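Pumilio homolog 23 (Arabidopsis thaliana, PDB 5WZJ) binds RNA sequence-specifically through its pumilio repeats, recognising 18S rRNA, and probably regulates translation and stability of target mRNAs. Local coordinates at residues I524-L529 and L548-A554. Sequence-based numbering, arbitrary orientation.
Sequences IASELL and LDIDGYA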
loop_
_atom_site.group_PDB
_atom_site.type_symbol
_atom_site.label_atom_id
_atom_site.label_comp_id
_atom_site.label_asym_id
_atom_site.label_seq_id
_atom_site.Cartn_x
_atom_site.Cartn_y
_atom_site.Cartn_z
ATOM N N ILE A 524 -7.338 34.018 -12.262
ATOM C CA ILE A 524 -6.412 32.884 -12.317
ATOM C C ILE A 524 -5.757 32.796 -13.692
ATOM O O ILE A 524 -4.546 32.569 -13.811
ATOM C CB ILE A 524 -7.139 31.573 -11.967
ATOM C CG1 ILE A 524 -7.544 31.540 -10.491
ATOM C CG2 ILE A 524 -6.251 30.360 -12.313
ATOM C CD1 ILE A 524 -8.583 30.463 -10.193
ATOM N N ALA A 525 -6.558 32.937 -14.753
ATOM C CA ALA A 525 -6.015 32.833 -16.106
ATOM C C ALA A 525 -4.984 33.921 -16.358
ATOM O O ALA A 525 -3.937 33.676 -16.976
ATOM C CB ALA A 525 -7.148 32.910 -17.129
ATOM N N SER A 526 -5.255 35.125 -15.858
ATOM C CA SER A 526 -4.319 36.231 -15.989
ATOM C C SER A 526 -3.000 35.931 -15.279
ATOM O O SER A 526 -1.921 36.282 -15.774
ATOM C CB SER A 526 -4.975 37.495 -15.430
ATOM O OG SER A 526 -4.132 38.619 -15.551
ATOM N N GLU A 527 -3.062 35.279 -14.112
ATOM C CA GLU A 527 -1.836 34.973 -13.383
ATOM C C GLU A 527 -1.016 33.896 -14.090
ATOM O O GLU A 527 0.218 33.987 -14.144
ATOM C CB GLU A 527 -2.164 34.559 -11.947
ATOM C CG GLU A 527 -2.677 35.720 -11.109
ATOM C CD GLU A 527 -2.867 35.359 -9.641
ATOM O OE1 GLU A 527 -3.851 35.834 -9.028
ATOM O OE2 GLU A 527 -2.035 34.606 -9.097
ATOM N N LEU A 528 -1.673 32.872 -14.643
ATOM C CA LEU A 528 -0.924 31.852 -15.376
ATOM C C LEU A 528 -0.306 32.430 -16.642
ATOM O O LEU A 528 0.769 31.990 -17.071
ATOM C CB LEU A 528 -1.822 30.671 -15.735
ATOM C CG LEU A 528 -2.502 29.913 -14.589
ATOM C CD1 LEU A 528 -2.903 28.519 -15.029
ATOM C CD2 LEU A 528 -1.614 29.870 -13.362
ATOM N N LEU A 529 -0.976 33.408 -17.251
ATOM C CA LEU A 529 -0.429 34.070 -18.427
ATOM C C LEU A 529 0.939 34.682 -18.132
ATOM O O LEU A 529 1.862 34.575 -18.946
ATOM C CB LEU A 529 -1.424 35.126 -18.910
ATOM C CG LEU A 529 -1.282 35.713 -20.309
ATOM C CD1 LEU A 529 -0.947 34.625 -21.322
ATOM C CD2 LEU A 529 -2.578 36.421 -20.673
ATOM N N LEU A 548 -7.285 25.164 -19.158
ATOM C CA LEU A 548 -7.775 26.513 -18.907
ATOM C C LEU A 548 -7.769 27.384 -20.162
ATOM O O LEU A 548 -8.193 28.537 -20.088
ATOM C CB LEU A 548 -6.954 27.187 -17.802
ATOM C CG LEU A 548 -7.346 26.871 -16.344
ATOM C CD1 LEU A 548 -7.399 25.377 -16.078
ATOM C CD2 LEU A 548 -6.409 27.554 -15.342
ATOM N N ASP A 549 -7.302 26.857 -21.299
ATOM C CA ASP A 549 -7.252 27.587 -22.569
ATOM C C ASP A 549 -6.554 28.932 -22.403
ATOM O O ASP A 549 -7.085 29.987 -22.750
ATOM C CB ASP A 549 -8.656 27.766 -23.156
ATOM C CG ASP A 549 -8.632 28.330 -24.566
ATOM O OD1 ASP A 549 -7.555 28.319 -25.209
ATOM O OD2 ASP A 549 -9.692 28.795 -25.027
ATOM N N ILE A 550 -5.342 28.889 -21.847
ATOM C CA ILE A 550 -4.641 30.127 -21.534
ATOM C C ILE A 550 -4.297 30.880 -22.815
ATOM O O ILE A 550 -4.364 32.115 -22.859
ATOM C CB ILE A 550 -3.400 29.826 -20.669
ATOM C CG1 ILE A 550 -3.834 29.248 -19.314
ATOM C CG2 ILE A 550 -2.573 31.083 -20.433
ATOM C CD1 ILE A 550 -4.779 30.183 -18.518
ATOM N N ASP A 551 -3.956 30.149 -23.883
ATOM C CA ASP A 551 -3.677 30.795 -25.166
ATOM C C ASP A 551 -4.903 31.540 -25.692
ATOM O O ASP A 551 -4.783 32.661 -26.200
ATOM C CB ASP A 551 -3.208 29.760 -26.193
ATOM C CG ASP A 551 -1.811 29.233 -25.907
ATOM O OD1 ASP A 551 -1.033 29.924 -25.216
ATOM O OD2 ASP A 551 -1.490 28.128 -26.387
ATOM N N GLY A 552 -6.090 30.931 -25.576
ATOM C CA GLY A 552 -7.304 31.590 -26.038
ATOM C C GLY A 552 -7.659 32.816 -25.219
ATOM O O GLY A 552 -8.186 33.798 -25.750
ATOM N N TYR A 553 -7.384 32.775 -23.912
ATOM C CA TYR A 553 -7.579 33.953 -23.075
ATOM C C TYR A 553 -6.674 35.102 -23.512
ATOM O O TYR A 553 -7.103 36.261 -23.555
ATOM C CB TYR A 553 -7.331 33.612 -21.598
ATOM C CG TYR A 553 -7.366 34.834 -20.716
ATOM C CD1 TYR A 553 -8.555 35.526 -20.506
ATOM C CD2 TYR A 553 -6.208 35.325 -20.127
ATOM C CE1 TYR A 553 -8.590 36.659 -19.714
ATOM C CE2 TYR A 553 -6.232 36.462 -19.332
ATOM C CZ TYR A 553 -7.423 37.124 -19.130
ATOM O OH TYR A 553 -7.455 38.260 -18.347
ATOM N N ALA A 554 -5.415 34.801 -23.840
ATOM C CA ALA A 554 -4.499 35.854 -24.269
ATOM C C ALA A 554 -4.913 36.442 -25.614
ATOM O O ALA A 554 -4.870 37.664 -25.804
ATOM C CB ALA A 554 -3.072 35.308 -24.348
#
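Where two helices meet nearly at right angles, a small residue can sit at the crossing and receive side chains of the partner, and the end of this superhelix illustrates the principle with Ala525. The axes of 524-529 and 550-554 pass 9.8 Å apart at 97°, with Ala525 CA and Ile550 CA 6.2 Å from each other. No hydrogen bond links the segments; apolar packing joins them. Ile550 directs its CD1 onto the alanine, 3.9 Å from Ala525 CB, and the same CD1 lies 4.1 Å from Leu528 CB. Leu548, just before the capping Asp549, extends this patch inward, its CD2 lying 3.6 Å from Leu528 CD1, while Phe513 of helix 503-514 touches both Leu548 and Ile524. Toward the surface, Leu529 reaches over with CD1 3.8 Å from Ala554 CB and CD2 3.8 Å from Tyr553 CD2.

The aromatic contribution is a CH-pi contact: Ala525 CB sits over the face of the Tyr553 ring, 4.2 Å from its centroid. Trp560 of helix 557-565 meets that ring edge-to-face.

Polar groups shape the turn itself. Asp549, with positive phi, closes helix 541-547 in a Schellman motif and N-caps the next, its OD1 accepting from Gly552 N at 3.0 Å. Beyond this turn the chain packs on helix 518-530, which begins in Pumilio repeat 8, consistent with helices that close the C-terminal end of the right-handed PUF superhelix.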